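PmbA-related protein (Thermotoga maritima, PDB 1VL4) is of uncertain function but belongs to the PmbA/TldD family (peptidase U62), whose members are generally assigned metallopeptidase activity. Local coordinates at residues K228-S232 and G233-V237; T242-L245 and D246-M250; S354-E357 and L358-M362. All coordinates share one frame; numbering follows the deposited sequence.

In the fold
The three contacts are local, each within one continuous run of chain, and contacts 2 and 3 and segment 233-237 belong to the C-terminal PmbA/TldD domain. Contact 1 (228-232 with 233-237) is the loop leading into strand 233-239 and the start of that strand; contact 2 (242-245 with 246-250) lies in helix 241-247, the next element along the chain; contact 3 spans helix 355-362, which packs on strand 233-239. Contacts 1 and 3 touch, P236 O lying 3.9 Å from M362 SD, with centres about 18 Å apart. Contact 2 is about 20 Å from either between centres, its nearest atoms about 8 Å away. It is the deepest, about 10 Å from the chain's centre, against 29 and 27 Å for contacts 1 and 3.

Contact 1: residues K228-S232 and G233-V237; sequences KTIPS and GKYPV
Y235 reaches back along the loop to I230 and P231, and its side chain can be followed outward atom by atom. From CB, a chi1 of -58° sets CG next to the backbone N and opposite the carbonyl carbon, which sends the ring back along the incoming chain. Along the CD1-CE1 flank, Y235 CD1 stands 4.1 Å from I230 CD1 and CE1 closes to 3.5 Å from the same methyl, the tightest apolar approach of the pair. The methyl comes in obliquely, from a side chain that runs in the opposite direction to the tyrosine. I230 CG1 sits between its backbone N and carbonyl carbon, with CD1 extended beyond it to the ring.

At the tip, Y235 OH donates to P231 O at 2.7 Å. This carbonyl oxygen lies at the ring edge, in its plane, while seen from the carbonyl the hydroxyl is tilted 24° out of the peptide plane. The proline ring also adjoins the hydroxyl, P231 CD lying 3.6 Å from Y235 OH, and the two side chains cross at about a right angle. One polar bond and one methyl contact thus tie the strand's third residue to the loop before it.

The Y235 ring also meets that of W393 with planes at about 80°. I230 and Y235 both rest on V366 of strand 365-372, the parallel neighbour of strand 233-239, whereas the backbone of Y235 pairs with L442 on the antiparallel strand 437-444.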
loop_
_atom_site.group_PDB
_atom_site.type_symbol
_atom_site.label_atom_id
_atom_site.label_comp_id
_atom_site.label_asym_id
_atom_site.label_seq_id
_atom_site.Cartn_x
_atom_site.Cartn_y
_atom_site.Cartn_z
ATOM N N LYS A 228 10.121 2.273 -32.803
ATOM C CA LYS A 228 11.080 3.333 -33.071
ATOM C C LYS A 228 10.597 4.481 -32.220
ATOM O O LYS A 228 9.414 4.565 -31.909
ATOM C CB LYS A 228 11.049 3.725 -34.543
ATOM C CG LYS A 228 11.262 2.553 -35.503
ATOM C CD LYS A 228 11.189 2.965 -36.969
ATOM C CE LYS A 228 12.450 3.673 -37.442
ATOM N NZ LYS A 228 13.692 2.838 -37.335
ATOM N N THR A 229 11.477 5.387 -31.830
ATOM C CA THR A 229 10.988 6.544 -31.073
ATOM C C THR A 229 10.615 7.595 -32.122
ATOM O O THR A 229 10.799 7.370 -33.315
ATOM C CB THR A 229 11.995 7.053 -29.983
ATOM O OG1 THR A 229 11.266 7.642 -28.889
ATOM C CG2 THR A 229 13.024 8.038 -30.573
ATOM N N ILE A 230 10.008 8.691 -31.685
ATOM C CA ILE A 230 9.630 9.750 -32.599
ATOM C C ILE A 230 10.111 11.074 -32.036
ATOM O O ILE A 230 10.465 11.143 -30.848
ATOM C CB ILE A 230 8.084 9.799 -32.834
ATOM C CG1 ILE A 230 7.355 10.224 -31.564
ATOM C CG2 ILE A 230 7.573 8.465 -33.374
ATOM C CD1 ILE A 230 5.858 10.434 -31.783
ATOM N N PRO A 231 10.133 12.119 -32.885
ATOM C CA PRO A 231 10.511 13.427 -32.406
ATOM C C PRO A 231 9.522 13.996 -31.403
ATOM O O PRO A 231 8.291 13.859 -31.542
ATOM C CB PRO A 231 10.592 14.278 -33.706
ATOM C CG PRO A 231 10.696 13.297 -34.821
ATOM C CD PRO A 231 9.890 12.124 -34.340
ATOM N N SER A 232 10.063 14.612 -30.363
ATOM C CA SER A 232 9.224 15.309 -29.414
ATOM C C SER A 232 8.433 16.319 -30.198
ATOM O O SER A 232 8.977 17.024 -31.048
ATOM C CB SER A 232 10.052 16.037 -28.374
ATOM O OG SER A 232 10.730 15.109 -27.560
ATOM N N GLY A 233 7.148 16.398 -29.915
ATOM C CA GLY A 233 6.332 17.384 -30.578
ATOM C C GLY A 233 4.901 17.239 -30.121
ATOM O O GLY A 233 4.599 16.460 -29.238
ATOM N N LYS A 234 4.033 18.016 -30.742
ATOM C CA LYS A 234 2.609 17.950 -30.484
ATOM C C LYS A 234 1.981 17.062 -31.577
ATOM O O LYS A 234 2.203 17.296 -32.750
ATOM C CB LYS A 234 2.058 19.372 -30.469
ATOM C CG LYS A 234 2.422 20.131 -29.193
ATOM C CD LYS A 234 2.516 21.647 -29.407
ATOM N N TYR A 235 1.286 15.996 -31.197
ATOM C CA TYR A 235 0.594 15.160 -32.179
ATOM C C TYR A 235 -0.852 14.909 -31.804
ATOM O O TYR A 235 -1.189 14.899 -30.628
ATOM C CB TYR A 235 1.241 13.792 -32.342
ATOM C CG TYR A 235 2.672 13.798 -32.749
ATOM C CD1 TYR A 235 3.661 13.845 -31.792
ATOM C CD2 TYR A 235 3.049 13.704 -34.070
ATOM C CE1 TYR A 235 4.994 13.847 -32.133
ATOM C CE2 TYR A 235 4.409 13.720 -34.425
ATOM C CZ TYR A 235 5.365 13.778 -33.432
ATOM O OH TYR A 235 6.731 13.751 -33.705
ATOM N N PRO A 236 -1.709 14.667 -32.821
ATOM C CA PRO A 236 -3.033 14.114 -32.517
ATOM C C PRO A 236 -2.815 12.745 -31.847
ATOM O O PRO A 236 -1.841 12.042 -32.186
ATOM C CB PRO A 236 -3.714 13.976 -33.892
ATOM C CG PRO A 236 -2.823 14.605 -34.876
ATOM C CD PRO A 236 -1.469 14.806 -34.262
ATOM N N VAL A 237 -3.645 12.420 -30.867
ATOM C CA VAL A 237 -3.494 11.190 -30.102
ATOM C C VAL A 237 -4.790 10.414 -30.105
ATOM O O VAL A 237 -5.836 10.912 -29.645
ATOM C CB VAL A 237 -3.020 11.463 -28.645
ATOM C CG1 VAL A 237 -3.152 10.198 -27.788
ATOM C CG2 VAL A 237 -1.559 11.961 -28.615
#

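Contact 2: residues T242-L245 and D246-M250; sequences TALL and DLMEM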
loop_
_atom_site.group_PDB
_atom_site.type_symbol
_atom_site.label_atom_id
_atom_site.label_comp_id
_atom_site.label_asym_id
_atom_site.label_seq_id
_atom_site.Cartn_x
_atom_site.Cartn_y
_atom_site.Cartn_z
ATOM N N THR A 242 -7.890 1.178 -23.059
ATOM C CA THR A 242 -7.035 0.703 -21.964
ATOM C C THR A 242 -6.182 1.822 -21.328
ATOM O O THR A 242 -5.993 1.821 -20.121
ATOM C CB THR A 242 -6.082 -0.392 -22.446
ATOM O OG1 THR A 242 -5.451 0.044 -23.654
ATOM C CG2 THR A 242 -6.836 -1.641 -22.769
ATOM N N ALA A 243 -5.669 2.765 -22.131
ATOM C CA ALA A 243 -4.909 3.909 -21.567
ATOM C C ALA A 243 -5.878 4.879 -20.855
ATOM O O ALA A 243 -5.626 5.353 -19.733
ATOM C CB ALA A 243 -4.120 4.613 -22.654
ATOM N N LEU A 244 -7.020 5.136 -21.477
ATOM C CA LEU A 244 -7.936 6.138 -20.961
ATOM C C LEU A 244 -8.572 5.654 -19.677
ATOM O O LEU A 244 -8.814 6.457 -18.783
ATOM C CB LEU A 244 -8.981 6.500 -22.017
ATOM C CG LEU A 244 -10.010 7.545 -21.620
ATOM C CD1 LEU A 244 -9.337 8.892 -21.349
ATOM C CD2 LEU A 244 -11.030 7.666 -22.736
ATOM N N LEU A 245 -8.844 4.351 -19.586
ATOM C CA LEU A 245 -9.397 3.758 -18.362
ATOM C C LEU A 245 -8.503 4.101 -17.158
ATOM O O LEU A 245 -9.029 4.402 -16.103
ATOM C CB LEU A 245 -9.529 2.224 -18.458
ATOM C CG LEU A 245 -10.669 1.713 -19.306
ATOM C CD1 LEU A 245 -10.476 0.239 -19.585
ATOM C CD2 LEU A 245 -11.999 2.012 -18.586
ATOM N N ASP A 246 -7.185 4.018 -17.307
ATOM C CA ASP A 246 -6.275 4.429 -16.198
ATOM C C ASP A 246 -6.207 5.947 -15.987
ATOM O O ASP A 246 -6.267 6.453 -14.847
ATOM C CB ASP A 246 -4.860 3.918 -16.407
ATOM C CG ASP A 246 -4.766 2.408 -16.421
ATOM O OD1 ASP A 246 -5.667 1.714 -15.880
ATOM O OD2 ASP A 246 -3.779 1.915 -17.023
ATOM N N LEU A 247 -6.099 6.674 -17.095
ATOM C CA LEU A 247 -5.924 8.098 -17.026
ATOM C C LEU A 247 -7.107 8.771 -16.370
ATOM O O LEU A 247 -6.917 9.681 -15.544
ATOM C CB LEU A 247 -5.661 8.678 -18.436
ATOM C CG LEU A 247 -5.248 10.163 -18.430
ATOM C CD1 LEU A 247 -3.946 10.378 -17.672
ATOM C CD2 LEU A 247 -5.085 10.652 -19.825
ATOM N N MET A 248 -8.320 8.283 -16.682
ATOM C CA MET A 248 -9.570 8.819 -16.147
ATOM C C MET A 248 -9.618 8.791 -14.622
ATOM O O MET A 248 -10.429 9.479 -14.016
ATOM C CB MET A 248 -10.776 7.964 -16.589
ATOM C CG MET A 248 -11.293 8.230 -17.934
ATOM S SD MET A 248 -12.489 6.915 -18.297
ATOM C CE MET A 248 -13.914 7.275 -17.303
ATOM N N GLU A 249 -8.887 7.877 -14.010
ATOM C CA GLU A 249 -8.865 7.813 -12.563
ATOM C C GLU A 249 -8.450 9.113 -11.923
ATOM O O GLU A 249 -8.877 9.405 -10.795
ATOM C CB GLU A 249 -7.937 6.690 -12.092
ATOM C CG GLU A 249 -8.493 5.365 -12.617
ATOM C CD GLU A 249 -8.402 4.305 -11.610
ATOM O OE1 GLU A 249 -7.278 3.776 -11.475
ATOM O OE2 GLU A 249 -9.441 4.045 -10.942
ATOM N N MET A 250 -7.644 9.910 -12.627
ATOM C CA MET A 250 -7.225 11.201 -12.055
ATOM C C MET A 250 -8.365 12.241 -12.016
ATOM O O MET A 250 -8.255 13.294 -11.389
ATOM C CB MET A 250 -5.984 11.702 -12.767
ATOM C CG MET A 250 -6.219 12.513 -14.049
ATOM S SD MET A 250 -4.616 13.080 -14.699
ATOM C CE MET A 250 -4.163 14.402 -13.563
HETATM O O HOH W 1 -8.152 1.560 -14.852
#
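L244 and M248, one helical turn apart, meet through both backbone and side chain. M248 N donates to L244 O at 2.8 Å with an N-H...O angle of 162°. The side chains also cross obliquely, L244 CG lying 4.0 Å from M248 CG. For L244, CG is anti to the backbone N (chi1 -180°), which carries the branch forward along the helix to its partner. M248 places CG beside its own backbone N (chi1 -81°), 3.2 Å from L244 O, and then bends at chi3, so that its methyl end turns off from the first turn.

A second bond of the same kind, from L247 N to A243 O, measures 3.0 Å and is equally straight. Further on the backbone winds more tightly: E249 N donates to D246 O at 3.1 Å and M250 N to L247 O, i to i+3 bonds that mark 248-250 as a 3-10 extension of the helix.

On the partly exposed side, a water bridges the two segments. It donates to D246 OD1 at 2.7 Å and, weakly, to L245 O. The latter carbonyl also accepts from T432 OG1, a hydroxyl of strand 432-434. Near the start of the helix, T242 OG1 bonds to T369 O, which links this turn to strand 365-372; R240 NE is a second partner of the same hydroxyl.

The apolar faces are enclosed by different elements. L244, L245 and M248 lie on A434 of strand 432-434, L247 packs on F412 and L415 of helix 412-417, and L245 also meets Y199 of strand 194-202, which belongs to the antiparallel sheet.

Contact 3: residues S354-E357 and L358-M362; sequences SFEE and LLKEM
L359 N donates to F355 O at 2.8 Å, as short as any polar bond across this contact and matched by that from E361 N to E357 O. L358 N to S354 O, at 2.9 Å, is the first of these regular i to i+4 helix bonds, and the others follow, each starting one residue further along. That from K360 N to E356 O is the least direct, its donor tilted 30° from the carbonyl plane.

Before this first turn S354 serves as N-cap. S354 N donates to E357 OE1 at 2.8 Å, nearly straight at 168°, and meets the carboxylate on its anti lone pair, the one away from OE2. In return E357 N donates to S354 OG at 3.1 Å. These reciprocal bonds make a capping box, satisfying amides that the start of a helix leaves without a carbonyl partner. A chi1 of -72° turns E357 CG away from the carbonyl carbon, and the extended chain beyond it carries the carboxylate back to the cap; the positive end of the helix dipole would probably favour its negative charge.

On the inward face, L359 CD1 comes obliquely to the F355 ring, 3.5 Å from CE2. On the exposed face, the bent side chain of E356 lays OE2 beside the aliphatic part of K360, 3.1 Å from CD, while K360 NZ stays 4.6 Å from E356 OE2; opposite charges are near, but their charged atoms do not meet.

The helix lies over the mixed sheet: F355, L358, L359 and M362 all touch L238 of strand 233-239, F355, L359 and M362 rest on V367 of strand 365-372, and L359 and M362 extend to V394 of strand 384-395.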
loop_
_atom_site.group_PDB
_atom_site.type_symbol
_atom_site.label_atom_id
_atom_site.label_comp_id
_atom_site.label_asym_id
_atom_site.label_seq_id
_atom_site.Cartn_x
_atom_site.Cartn_y
_atom_site.Cartn_z
ATOM N N SER A 354 -15.881 2.974 -34.645
ATOM C CA SER A 354 -15.028 1.909 -34.163
ATOM C C SER A 354 -13.604 2.446 -34.038
ATOM O O SER A 354 -13.293 3.545 -34.515
ATOM C CB SER A 354 -15.034 0.758 -35.151
ATOM O OG SER A 354 -14.430 1.184 -36.342
ATOM N N PHE A 355 -12.732 1.654 -33.415
ATOM C CA PHE A 355 -11.319 1.995 -33.370
ATOM C C PHE A 355 -10.725 2.225 -34.770
ATOM O O PHE A 355 -9.993 3.202 -35.035
ATOM C CB PHE A 355 -10.546 0.910 -32.621
ATOM C CG PHE A 355 -9.127 1.271 -32.360
ATOM C CD1 PHE A 355 -8.769 1.966 -31.226
ATOM C CD2 PHE A 355 -8.150 0.936 -33.257
ATOM C CE1 PHE A 355 -7.456 2.312 -31.016
ATOM C CE2 PHE A 355 -6.839 1.275 -33.039
ATOM C CZ PHE A 355 -6.492 1.956 -31.915
ATOM N N GLU A 356 -10.999 1.292 -35.648
ATOM C CA GLU A 356 -10.515 1.379 -37.026
ATOM C C GLU A 356 -10.989 2.656 -37.724
ATOM O O GLU A 356 -10.237 3.244 -38.503
ATOM C CB GLU A 356 -10.981 0.128 -37.784
ATOM C CG GLU A 356 -10.525 0.008 -39.253
ATOM C CD GLU A 356 -9.024 0.204 -39.453
ATOM O OE1 GLU A 356 -8.230 -0.243 -38.583
ATOM O OE2 GLU A 356 -8.648 0.808 -40.490
ATOM N N GLU A 357 -12.235 3.071 -37.457
ATOM C CA GLU A 357 -12.770 4.321 -37.982
ATOM C C GLU A 357 -12.066 5.545 -37.393
ATOM O O GLU A 357 -11.722 6.482 -38.107
ATOM C CB GLU A 357 -14.286 4.418 -37.748
ATOM C CG GLU A 357 -15.077 3.460 -38.651
ATOM C CD GLU A 357 -16.574 3.392 -38.339
ATOM O OE1 GLU A 357 -16.991 3.245 -37.165
ATOM O OE2 GLU A 357 -17.347 3.464 -39.314
ATOM N N LEU A 358 -11.809 5.506 -36.097
ATOM C CA LEU A 358 -11.001 6.533 -35.438
ATOM C C LEU A 358 -9.578 6.658 -36.002
ATOM O O LEU A 358 -9.057 7.767 -36.145
ATOM C CB LEU A 358 -10.942 6.276 -33.916
ATOM C CG LEU A 358 -12.232 6.421 -33.117
ATOM C CD1 LEU A 358 -11.883 6.308 -31.650
ATOM C CD2 LEU A 358 -13.044 7.704 -33.380
ATOM N N LEU A 359 -8.943 5.532 -36.284
ATOM C CA LEU A 359 -7.631 5.532 -36.967
ATOM C C LEU A 359 -7.700 6.287 -38.287
ATOM O O LEU A 359 -6.868 7.168 -38.592
ATOM C CB LEU A 359 -7.182 4.105 -37.279
ATOM C CG LEU A 359 -6.490 3.386 -36.131
ATOM C CD1 LEU A 359 -6.351 1.890 -36.482
ATOM C CD2 LEU A 359 -5.151 4.014 -35.852
ATOM N N LYS A 360 -8.706 5.903 -39.066
ATOM C CA LYS A 360 -8.942 6.471 -40.368
ATOM C C LYS A 360 -9.194 7.963 -40.234
ATOM O O LYS A 360 -8.585 8.772 -40.965
ATOM C CB LYS A 360 -10.128 5.770 -41.040
ATOM C CG LYS A 360 -9.813 4.690 -42.093
ATOM C CD LYS A 360 -8.725 3.717 -41.662
ATOM C CE LYS A 360 -8.238 2.888 -42.835
ATOM N NZ LYS A 360 -7.579 3.718 -43.902
ATOM N N GLU A 361 -10.069 8.360 -39.312
ATOM C CA GLU A 361 -10.344 9.803 -39.123
ATOM C C GLU A 361 -9.108 10.585 -38.683
ATOM O O GLU A 361 -8.885 11.690 -39.153
ATOM C CB GLU A 361 -11.422 10.034 -38.080
ATOM C CG GLU A 361 -12.786 9.516 -38.435
ATOM C CD GLU A 361 -13.580 10.504 -39.223
ATOM O OE1 GLU A 361 -12.989 11.502 -39.692
ATOM O OE2 GLU A 361 -14.799 10.275 -39.368
ATOM N N MET A 362 -8.332 10.038 -37.737
ATOM C CA MET A 362 -7.106 10.693 -37.315
ATOM C C MET A 362 -6.107 10.820 -38.467
ATOM O O MET A 362 -5.459 11.858 -38.615
ATOM C CB MET A 362 -6.438 9.925 -36.181
ATOM C CG MET A 362 -5.114 10.610 -35.730
ATOM S SD MET A 362 -4.373 9.878 -34.270
ATOM C CE MET A 362 -3.875 8.285 -34.927
#